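Local coordinates for protein putative creatinine amidohydrolase (Bacteroides fragilis, PDB 3LUB) that probably hydrolyses carbon-nitrogen bonds in linear amides, as a zinc-dependent member of the creatininase superfamily, at residues E53-A58 / C66-P71; L115-H120 / E238-L243; A144-V149 / E166-V171. All coordinates share one frame; numbering follows the deposited sequence.

Interaction 1 of 3, residues E53-A58 / C66-P71; sequences EAAELA and CMVMPP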
loop_
_atom_site.group_PDB
_atom_site.type_symbol
_atom_site.label_atom_id
_atom_site.label_comp_id
_atom_site.label_asym_id
_atom_site.label_seq_id
_atom_site.Cartn_x
_atom_site.Cartn_y
_atom_site.Cartn_z
ATOM N N GLU F 53 -0.745 -31.485 -20.064
ATOM C CA GLU F 53 -1.383 -32.372 -21.038
ATOM C C GLU F 53 -1.968 -31.585 -22.225
ATOM O O GLU F 53 -1.825 -31.990 -23.333
ATOM C CB GLU F 53 -2.494 -33.182 -20.393
ATOM C CG GLU F 53 -2.206 -34.638 -20.127
ATOM C CD GLU F 53 -3.474 -35.487 -20.160
ATOM O OE1 GLU F 53 -3.889 -35.853 -21.284
ATOM O OE2 GLU F 53 -4.066 -35.770 -19.087
ATOM N N ALA F 54 -2.629 -30.461 -21.966
ATOM C CA ALA F 54 -3.208 -29.654 -23.043
ATOM C C ALA F 54 -2.122 -28.972 -23.866
ATOM O O ALA F 54 -2.283 -28.814 -25.085
ATOM C CB ALA F 54 -4.207 -28.639 -22.510
ATOM N N ALA F 55 -1.042 -28.546 -23.214
ATOM C CA ALA F 55 0.120 -27.961 -23.906
ATOM C C ALA F 55 0.749 -28.975 -24.867
ATOM O O ALA F 55 1.109 -28.649 -26.004
ATOM C CB ALA F 55 1.208 -27.430 -22.851
ATOM N N GLU F 56 0.883 -30.206 -24.402
ATOM C CA GLU F 56 1.425 -31.283 -25.204
ATOM C C GLU F 56 0.515 -31.571 -26.408
ATOM O O GLU F 56 0.996 -31.771 -27.533
ATOM C CB GLU F 56 1.579 -32.543 -24.350
ATOM C CG GLU F 56 2.768 -32.509 -23.396
ATOM C CD GLU F 56 2.821 -33.705 -22.436
ATOM O OE1 GLU F 56 1.752 -34.319 -22.129
ATOM O OE2 GLU F 56 3.937 -34.026 -21.964
ATOM N N LEU F 57 -0.795 -31.584 -26.173
ATOM C CA LEU F 57 -1.741 -31.767 -27.278
ATOM C C LEU F 57 -1.685 -30.639 -28.292
ATOM O O LEU F 57 -1.661 -30.921 -29.490
ATOM C CB LEU F 57 -3.160 -31.920 -26.768
ATOM C CG LEU F 57 -4.212 -32.310 -27.794
ATOM C CD1 LEU F 57 -3.879 -33.674 -28.374
ATOM C CD2 LEU F 57 -5.575 -32.270 -27.107
ATOM N N ALA F 58 -1.665 -29.377 -27.843
ATOM C CA ALA F 58 -1.604 -28.257 -28.777
ATOM C C ALA F 58 -0.321 -28.295 -29.594
ATOM O O ALA F 58 -0.320 -27.931 -30.763
ATOM C CB ALA F 58 -1.710 -26.905 -28.045
ATOM N N CYS F 66 3.305 -23.786 -25.752
ATOM C CA CYS F 66 2.954 -23.071 -24.544
ATOM C C CYS F 66 3.881 -23.479 -23.400
ATOM O O CYS F 66 4.400 -24.606 -23.356
ATOM C CB CYS F 66 1.503 -23.362 -24.192
ATOM S SG CYS F 66 0.351 -23.049 -25.589
HETATM N N MSE F 67 4.117 -22.554 -22.484
HETATM C CA MSE F 67 4.864 -22.886 -21.277
HETATM C C MSE F 67 3.926 -22.941 -20.108
HETATM O O MSE F 67 3.239 -21.960 -19.822
HETATM C CB MSE F 67 5.921 -21.824 -20.999
HETATM C CG MSE F 67 6.851 -22.144 -19.818
HETATM SE SE MSE F 67 7.588 -23.958 -19.803
HETATM C CE MSE F 67 9.391 -23.661 -20.553
ATOM N N VAL F 68 3.971 -24.037 -19.362
ATOM C CA VAL F 68 3.285 -24.111 -18.082
ATOM C C VAL F 68 4.215 -23.726 -16.936
ATOM O O VAL F 68 5.220 -24.390 -16.675
ATOM C CB VAL F 68 2.666 -25.484 -17.845
ATOM C CG1 VAL F 68 1.842 -25.504 -16.506
ATOM C CG2 VAL F 68 1.804 -25.866 -19.020
HETATM N N MSE F 69 3.867 -22.623 -16.277
HETATM C CA MSE F 69 4.632 -22.106 -15.188
HETATM C C MSE F 69 4.448 -22.937 -13.872
HETATM O O MSE F 69 3.558 -23.795 -13.766
HETATM C CB MSE F 69 4.259 -20.639 -14.945
HETATM C CG MSE F 69 4.449 -19.708 -16.117
HETATM SE SE MSE F 69 6.310 -19.427 -16.615
HETATM C CE MSE F 69 6.993 -18.476 -14.893
ATOM N N PRO F 70 5.342 -22.722 -12.892
ATOM C CA PRO F 70 5.108 -23.396 -11.621
ATOM C C PRO F 70 3.780 -22.963 -10.987
ATOM O O PRO F 70 3.429 -21.788 -11.010
ATOM C CB PRO F 70 6.315 -22.969 -10.779
ATOM C CG PRO F 70 7.356 -22.614 -11.781
ATOM C CD PRO F 70 6.587 -21.928 -12.858
ATOM N N PRO F 71 3.038 -23.910 -10.429
ATOM C CA PRO F 71 1.781 -23.500 -9.773
ATOM C C PRO F 71 1.925 -22.512 -8.578
ATOM O O PRO F 71 2.871 -22.601 -7.810
ATOM C CB PRO F 71 1.147 -24.819 -9.347
ATOM C CG PRO F 71 2.081 -25.873 -9.670
ATOM C CD PRO F 71 3.269 -25.356 -10.363
HETATM O O HOH W 1 1.599 -26.032 -26.419
#
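Water 1 joins the two segments: it donates to Ala55 O at 2.7 Å and accepts from Cys66 N at 2.9 Å. It links a carbonyl of helix 42-62 to the amide of Cys66, close to strand 66-68, both of them main-chain groups. The sulfur of Cys66 also lies near it, SG being 3.3 Å from the water oxygen.

Beside this bridge the contact is apolar and small. Ala55 points its methyl at the strand. Ala55 CB lies 4.3 Å from Cys66 CB. The same methyl, Ala55 CB, is 4.2 Å from Val68 CG2, so it serves two strand residues that face the same side. The backbones come close here, with Ala55 CA and Cys66 CA 5.7 Å apart. Val68 has CG1 anti to its backbone N (chi1 -176°), which places CG2 beside that N, and CG2 is the branch that meets Ala55. All three touching residues are buried.

The neighbours complete the packing. Val68 also rests on His48, Ala51 and Val52 of the same helix, and Cys66 touches Phe244 of helix 226-249. Ala54 turns to that helix as well, against Leu240 and Phe244. On the far side of the strand, Met67, a selenomethionine, points away from the helix and packs on Phe86 of a second subunit.

The main chain of Met67 bonds to Val23 and Ile25, which sets strand 66-68 parallel to strand 23-28. The arrangement is that of a beta-alpha-beta crossover: strand 23-28, helix 42-62 and strand 66-68, with the helix packed on the parallel sheet.

Interaction 2 of 3, residues L115-H120 / E238-L243; sequences LILSGH and EKLAGL. With ZN (zinc ion), chain B.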
loop_
_atom_site.group_PDB
_atom_site.type_symbol
_atom_site.label_atom_id
_atom_site.label_comp_id
_atom_site.label_asym_id
_atom_site.label_seq_id
_atom_site.Cartn_x
_atom_site.Cartn_y
_atom_site.Cartn_z
ATOM N N LEU F 115 -2.793 -17.407 -19.787
ATOM C CA LEU F 115 -3.990 -17.982 -19.195
ATOM C C LEU F 115 -3.688 -18.367 -17.770
ATOM O O LEU F 115 -2.739 -19.106 -17.528
ATOM C CB LEU F 115 -4.461 -19.214 -19.951
ATOM C CG LEU F 115 -5.666 -19.916 -19.308
ATOM C CD1 LEU F 115 -6.908 -19.086 -19.550
ATOM C CD2 LEU F 115 -5.828 -21.335 -19.757
ATOM N N ILE F 116 -4.512 -17.881 -16.845
ATOM C CA ILE F 116 -4.505 -18.338 -15.460
ATOM C C ILE F 116 -5.466 -19.520 -15.341
ATOM O O ILE F 116 -6.653 -19.357 -15.561
ATOM C CB ILE F 116 -4.926 -17.226 -14.438
ATOM C CG1 ILE F 116 -4.041 -15.969 -14.601
ATOM C CG2 ILE F 116 -4.827 -17.773 -13.029
ATOM C CD1 ILE F 116 -4.612 -14.680 -14.000
ATOM N N LEU F 117 -4.926 -20.716 -15.061
ATOM C CA LEU F 117 -5.752 -21.904 -14.892
ATOM C C LEU F 117 -5.846 -22.236 -13.399
ATOM O O LEU F 117 -4.907 -22.774 -12.798
ATOM C CB LEU F 117 -5.187 -23.095 -15.693
ATOM C CG LEU F 117 -6.046 -24.372 -15.752
ATOM C CD1 LEU F 117 -7.432 -24.111 -16.354
ATOM C CD2 LEU F 117 -5.333 -25.473 -16.522
ATOM N N SER F 118 -6.980 -21.891 -12.802
ATOM C CA SER F 118 -7.143 -22.041 -11.378
ATOM C C SER F 118 -7.650 -23.438 -11.013
ATOM O O SER F 118 -8.476 -24.024 -11.685
ATOM C CB SER F 118 -8.081 -20.964 -10.791
ATOM O OG SER F 118 -8.106 -21.031 -9.357
ATOM N N GLY F 119 -7.151 -23.934 -9.882
ATOM C CA GLY F 119 -7.620 -25.166 -9.278
ATOM C C GLY F 119 -8.476 -24.917 -8.069
ATOM O O GLY F 119 -8.987 -25.861 -7.498
ATOM N N HIS F 120 -8.654 -23.657 -7.685
ATOM C CA HIS F 120 -9.363 -23.322 -6.461
ATOM C C HIS F 120 -10.490 -22.301 -6.728
ATOM O O HIS F 120 -10.251 -21.211 -7.197
ATOM C CB HIS F 120 -8.345 -22.839 -5.430
ATOM C CG HIS F 120 -8.940 -22.332 -4.155
ATOM N ND1 HIS F 120 -9.769 -23.092 -3.362
ATOM C CD2 HIS F 120 -8.815 -21.134 -3.528
ATOM C CE1 HIS F 120 -10.133 -22.384 -2.306
ATOM N NE2 HIS F 120 -9.580 -21.187 -2.392
ATOM N N GLU F 238 -8.832 -31.341 -24.177
ATOM C CA GLU F 238 -9.051 -31.032 -25.589
ATOM C C GLU F 238 -9.587 -29.604 -25.803
ATOM O O GLU F 238 -9.144 -28.877 -26.718
ATOM C CB GLU F 238 -10.007 -32.101 -26.194
ATOM C CG GLU F 238 -10.012 -32.115 -27.734
ATOM C CD GLU F 238 -10.734 -30.919 -28.322
ATOM O OE1 GLU F 238 -11.789 -30.536 -27.762
ATOM O OE2 GLU F 238 -10.244 -30.345 -29.325
ATOM N N LYS F 239 -10.536 -29.186 -24.959
ATOM C CA LYS F 239 -11.009 -27.787 -25.007
ATOM C C LYS F 239 -9.920 -26.771 -24.672
ATOM O O LYS F 239 -9.843 -25.724 -25.295
ATOM C CB LYS F 239 -12.182 -27.554 -24.065
ATOM C CG LYS F 239 -13.546 -27.870 -24.636
ATOM C CD LYS F 239 -14.649 -27.215 -23.761
ATOM C CE LYS F 239 -16.020 -27.846 -24.009
ATOM N NZ LYS F 239 -16.297 -28.075 -25.467
ATOM N N LEU F 240 -9.092 -27.061 -23.670
ATOM C CA LEU F 240 -8.011 -26.150 -23.297
ATOM C C LEU F 240 -6.982 -26.052 -24.426
ATOM O O LEU F 240 -6.573 -24.957 -24.807
ATOM C CB LEU F 240 -7.379 -26.560 -21.946
ATOM C CG LEU F 240 -8.218 -26.193 -20.713
ATOM C CD1 LEU F 240 -7.779 -26.888 -19.412
ATOM C CD2 LEU F 240 -8.292 -24.626 -20.496
ATOM N N ALA F 241 -6.608 -27.193 -24.999
ATOM C CA ALA F 241 -5.726 -27.216 -26.156
ATOM C C ALA F 241 -6.245 -26.305 -27.280
ATOM O O ALA F 241 -5.489 -25.542 -27.876
ATOM C CB ALA F 241 -5.572 -28.660 -26.677
ATOM N N GLY F 242 -7.537 -26.411 -27.566
ATOM C CA GLY F 242 -8.182 -25.529 -28.529
ATOM C C GLY F 242 -8.084 -24.029 -28.213
ATOM O O GLY F 242 -7.822 -23.203 -29.112
ATOM N N LEU F 243 -8.288 -23.682 -26.955
ATOM C CA LEU F 243 -8.122 -22.312 -26.493
ATOM C C LEU F 243 -6.692 -21.839 -26.610
ATOM O O LEU F 243 -6.443 -20.698 -27.036
ATOM C CB LEU F 243 -8.587 -22.173 -25.037
ATOM C CG LEU F 243 -8.244 -20.866 -24.298
ATOM C CD1 LEU F 243 -9.112 -19.775 -24.761
ATOM C CD2 LEU F 243 -8.412 -21.058 -22.779
HETATM ZN ZN ZN B . -9.836 -25.384 -3.125
HETATM O O HOH W 2 -11.151 -27.260 -4.040
#
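Leu240, on helix 226-249, directs its CB at strand 113-118. Its CG stands anti to the carbonyl carbon (chi1 -76°), and the two methyls part from there to meet different strand residues. Leu240 CD1 meets Leu117 tip to tip, 4.0 Å from Leu117 CD2, with Leu117 CD1 almost as near. Leu240 CD2 goes to Leu115, 4.2 Å from Leu115 CD2, and these two side chains cross at about a right angle. One leucine therefore spans two strand residues on the same face of the sheet.

Leu243, one turn later, adds the second helix contact. Leu243 CD2 is 4.0 Å from Leu115 CD2 and 4.1 Å from Leu115 CD1, so it lies against both branches of that residue. The contact is made by methyl groups of four buried leucines. The short segments 115-118 and 238-243 run nearly antiparallel, at 164°, and their axes approach to 12.0 Å. Leu117 also packs on Ala51 and Leu240 on Ile50, both of helix 42-62. Leu115 touches Ala203 of a third subunit.

At the end of the strand the chemistry changes. Ser118 OG donates to His120 O at 3.0 Å, tying the strand end to the loop that follows. His120 ND1 binds a zinc ion at 2.3 Å, while its NE2 is hydrogen-bonded to Ala76 O. Glu32 and Asp43 bind the same zinc. The arrangement is that of a parallel alpha/beta sheet covered by helices, with a metal site just past the C-terminal end of a strand.

Interaction 3 of 3, residues A144-V149 / E166-V171; sequences ANWFEV and ESETSV. With ZN (zinc ion), chain C.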
loop_
_atom_site.group_PDB
_atom_site.type_symbol
_atom_site.label_atom_id
_atom_site.label_comp_id
_atom_site.label_asym_id
_atom_site.label_seq_id
_atom_site.Cartn_x
_atom_site.Cartn_y
_atom_site.Cartn_z
ATOM N N ALA F 144 -9.568 -19.155 -16.133
ATOM C CA ALA F 144 -10.553 -20.258 -16.073
ATOM C C ALA F 144 -10.284 -21.104 -14.862
ATOM O O ALA F 144 -9.130 -21.262 -14.491
ATOM C CB ALA F 144 -10.435 -21.143 -17.298
ATOM N N ASN F 145 -11.340 -21.664 -14.266
ATOM C CA ASN F 145 -11.207 -22.803 -13.361
ATOM C C ASN F 145 -11.165 -24.076 -14.236
ATOM O O ASN F 145 -12.020 -24.219 -15.097
ATOM C CB ASN F 145 -12.411 -22.855 -12.398
ATOM C CG ASN F 145 -12.381 -21.749 -11.317
ATOM O OD1 ASN F 145 -11.427 -21.621 -10.557
ATOM N ND2 ASN F 145 -13.464 -20.989 -11.225
ATOM N N TRP F 146 -10.207 -25.002 -14.033
ATOM C CA TRP F 146 -10.155 -26.226 -14.853
ATOM C C TRP F 146 -11.478 -26.992 -14.745
ATOM O O TRP F 146 -11.953 -27.560 -15.700
ATOM C CB TRP F 146 -8.919 -27.139 -14.510
ATOM C CG TRP F 146 -9.023 -27.832 -13.197
ATOM C CD1 TRP F 146 -8.591 -27.360 -12.004
ATOM C CD2 TRP F 146 -9.684 -29.085 -12.920
ATOM N NE1 TRP F 146 -8.889 -28.244 -11.011
ATOM C CE2 TRP F 146 -9.567 -29.314 -11.544
ATOM C CE3 TRP F 146 -10.338 -30.035 -13.711
ATOM C CZ2 TRP F 146 -10.104 -30.458 -10.922
ATOM C CZ3 TRP F 146 -10.828 -31.174 -13.112
ATOM C CH2 TRP F 146 -10.719 -31.376 -11.727
ATOM N N PHE F 147 -12.104 -26.958 -13.572
ATOM C CA PHE F 147 -13.252 -27.803 -13.318
ATOM C C PHE F 147 -14.562 -27.186 -13.813
ATOM O O PHE F 147 -15.619 -27.738 -13.589
ATOM C CB PHE F 147 -13.332 -28.151 -11.851
ATOM C CG PHE F 147 -13.307 -26.959 -10.957
ATOM C CD1 PHE F 147 -14.471 -26.231 -10.716
ATOM C CD2 PHE F 147 -12.117 -26.542 -10.371
ATOM C CE1 PHE F 147 -14.441 -25.107 -9.909
ATOM C CE2 PHE F 147 -12.096 -25.435 -9.571
ATOM C CZ PHE F 147 -13.263 -24.718 -9.330
ATOM N N GLU F 148 -14.475 -26.052 -14.504
ATOM C CA GLU F 148 -15.598 -25.436 -15.189
ATOM C C GLU F 148 -15.492 -25.502 -16.705
ATOM O O GLU F 148 -16.435 -25.126 -17.413
ATOM C CB GLU F 148 -15.718 -23.973 -14.762
ATOM C CG GLU F 148 -16.373 -23.847 -13.430
ATOM C CD GLU F 148 -16.302 -22.450 -12.848
ATOM O OE1 GLU F 148 -15.695 -21.539 -13.485
ATOM O OE2 GLU F 148 -16.823 -22.299 -11.715
ATOM N N VAL F 149 -14.382 -26.008 -17.222
ATOM C CA VAL F 149 -14.203 -26.095 -18.671
ATOM C C VAL F 149 -15.240 -27.082 -19.244
ATOM O O VAL F 149 -15.835 -26.830 -20.304
ATOM C CB VAL F 149 -12.730 -26.431 -19.021
ATOM C CG1 VAL F 149 -12.540 -26.799 -20.511
ATOM C CG2 VAL F 149 -11.810 -25.228 -18.590
ATOM N N GLU F 166 -16.062 -36.321 -5.272
ATOM C CA GLU F 166 -15.858 -37.436 -6.171
ATOM C C GLU F 166 -15.015 -37.047 -7.336
ATOM O O GLU F 166 -14.138 -37.793 -7.722
ATOM C CB GLU F 166 -17.198 -38.031 -6.643
ATOM C CG GLU F 166 -17.055 -39.417 -7.313
ATOM C CD GLU F 166 -18.390 -39.988 -7.780
ATOM O OE1 GLU F 166 -19.355 -39.935 -7.000
ATOM O OE2 GLU F 166 -18.457 -40.473 -8.921
ATOM N N SER F 167 -15.278 -35.885 -7.910
ATOM C CA SER F 167 -14.571 -35.418 -9.084
ATOM C C SER F 167 -13.089 -35.114 -8.829
ATOM O O SER F 167 -12.214 -35.523 -9.621
ATOM C CB SER F 167 -15.268 -34.162 -9.632
ATOM O OG SER F 167 -15.481 -33.208 -8.600
ATOM N N GLU F 168 -12.806 -34.336 -7.781
ATOM C CA GLU F 168 -11.414 -34.020 -7.456
ATOM C C GLU F 168 -10.668 -35.297 -7.072
ATOM O O GLU F 168 -9.489 -35.459 -7.409
ATOM C CB GLU F 168 -11.304 -32.994 -6.315
ATOM C CG GLU F 168 -11.108 -31.564 -6.783
ATOM C CD GLU F 168 -10.733 -30.586 -5.675
ATOM O OE1 GLU F 168 -11.184 -30.772 -4.525
ATOM O OE2 GLU F 168 -10.029 -29.580 -5.990
ATOM N N THR F 169 -11.325 -36.175 -6.313
ATOM C CA THR F 169 -10.675 -37.434 -5.915
ATOM C C THR F 169 -10.378 -38.300 -7.132
ATOM O O THR F 169 -9.293 -38.843 -7.234
ATOM C CB THR F 169 -11.486 -38.241 -4.901
ATOM O OG1 THR F 169 -11.782 -37.414 -3.769
ATOM C CG2 THR F 169 -10.690 -39.422 -4.441
ATOM N N SER F 170 -11.324 -38.402 -8.059
ATOM C CA SER F 170 -11.147 -39.227 -9.254
ATOM C C SER F 170 -9.998 -38.731 -10.084
ATOM O O SER F 170 -9.207 -39.528 -10.552
ATOM C CB SER F 170 -12.418 -39.278 -10.137
ATOM O OG SER F 170 -13.484 -39.944 -9.483
ATOM N N VAL F 171 -9.929 -37.418 -10.291
ATOM C CA VAL F 171 -8.905 -36.853 -11.154
ATOM C C VAL F 171 -7.523 -37.010 -10.489
ATOM O O VAL F 171 -6.557 -37.282 -11.166
ATOM C CB VAL F 171 -9.206 -35.391 -11.521
ATOM C CG1 VAL F 171 -8.092 -34.810 -12.431
ATOM C CG2 VAL F 171 -10.622 -35.268 -12.196
HETATM ZN ZN ZN C . -9.571 -28.560 -4.456
HETATM O O HOH W 3 -8.619 -28.449 -8.243
HETATM O O HOH W 2 -11.151 -27.260 -4.040
#
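Trp146 and Val171 make the tight part of this contact. Their side chains come from opposite directions, and Trp146 CH2 lies 3.9 Å from Val171 CG2. The methyl approaches the indole obliquely. Val171 carries CG1 anti to its backbone N (chi1 179°), and CG2 is left to reach the ring. Phe147 CB sits 3.8 Å above the plane of the Trp146 indole, over its centre. Leu46 of helix 42-62 touches both Trp146 and Val171.

The looser part runs along the edge of the indole toward the zinc site. There Glu168 CG lies near the ring plane, 4.4 Å from Trp146 CZ2. Next to it water 3 is placed at the edge, in plane, where it accepts from Trp146 NE1 at 2.8 Å. The same water lies 2.9 Å from Glu168 OE2, to which it can donate, though other acceptors compete for its protons. This polar side holds a bridging water yet is buried, as Trp146, Glu168 and Val171 all are.

Glu168 leads on to the metal. Glu168 OE2 binds a zinc ion at 1.9 Å, while Glu168 OE1 is 2.7 Å from it. OE1 also accepts a hydrogen bond from Ala164 N, which, with the zinc, helps to set the rotation of the carboxylate. His34, Asp43 and water 2 bind the same zinc. At the start of the helix, Glu166 O accepts from both Ser170 N and Ser170 OG, which come from opposite faces of its carbonyl plane.

The chemistry implies a second shell. Trp146 approaches the metal ligand through water 3 and borders its CG, an arrangement consistent with Trp146 as a second-shell residue of the zinc ligand Glu168.

How the interactions relate
All three contacts are buried, and each reaches the same four-stranded parallel sheet. Interaction 1 lies at an outermost strand of this chain, with a second subunit nearby. Interaction 2 is on an inner strand and interaction 3 at the end of the neighbouring strand 140-145. Interactions 1 and 2 share a helix interface, where Ala54 and Leu57 pack on residues of 238-243. Interactions 2 and 3 join through probable backbone hydrogen bonds between strands, such as Ser118 N to Ala144 O. Methyl packing dominates the contacts of 1 and 2, though the first segment of 2 ends in the zinc ligand His120; in 3 the zinc ligand is itself part of the contact. Water 2 binds both zincs.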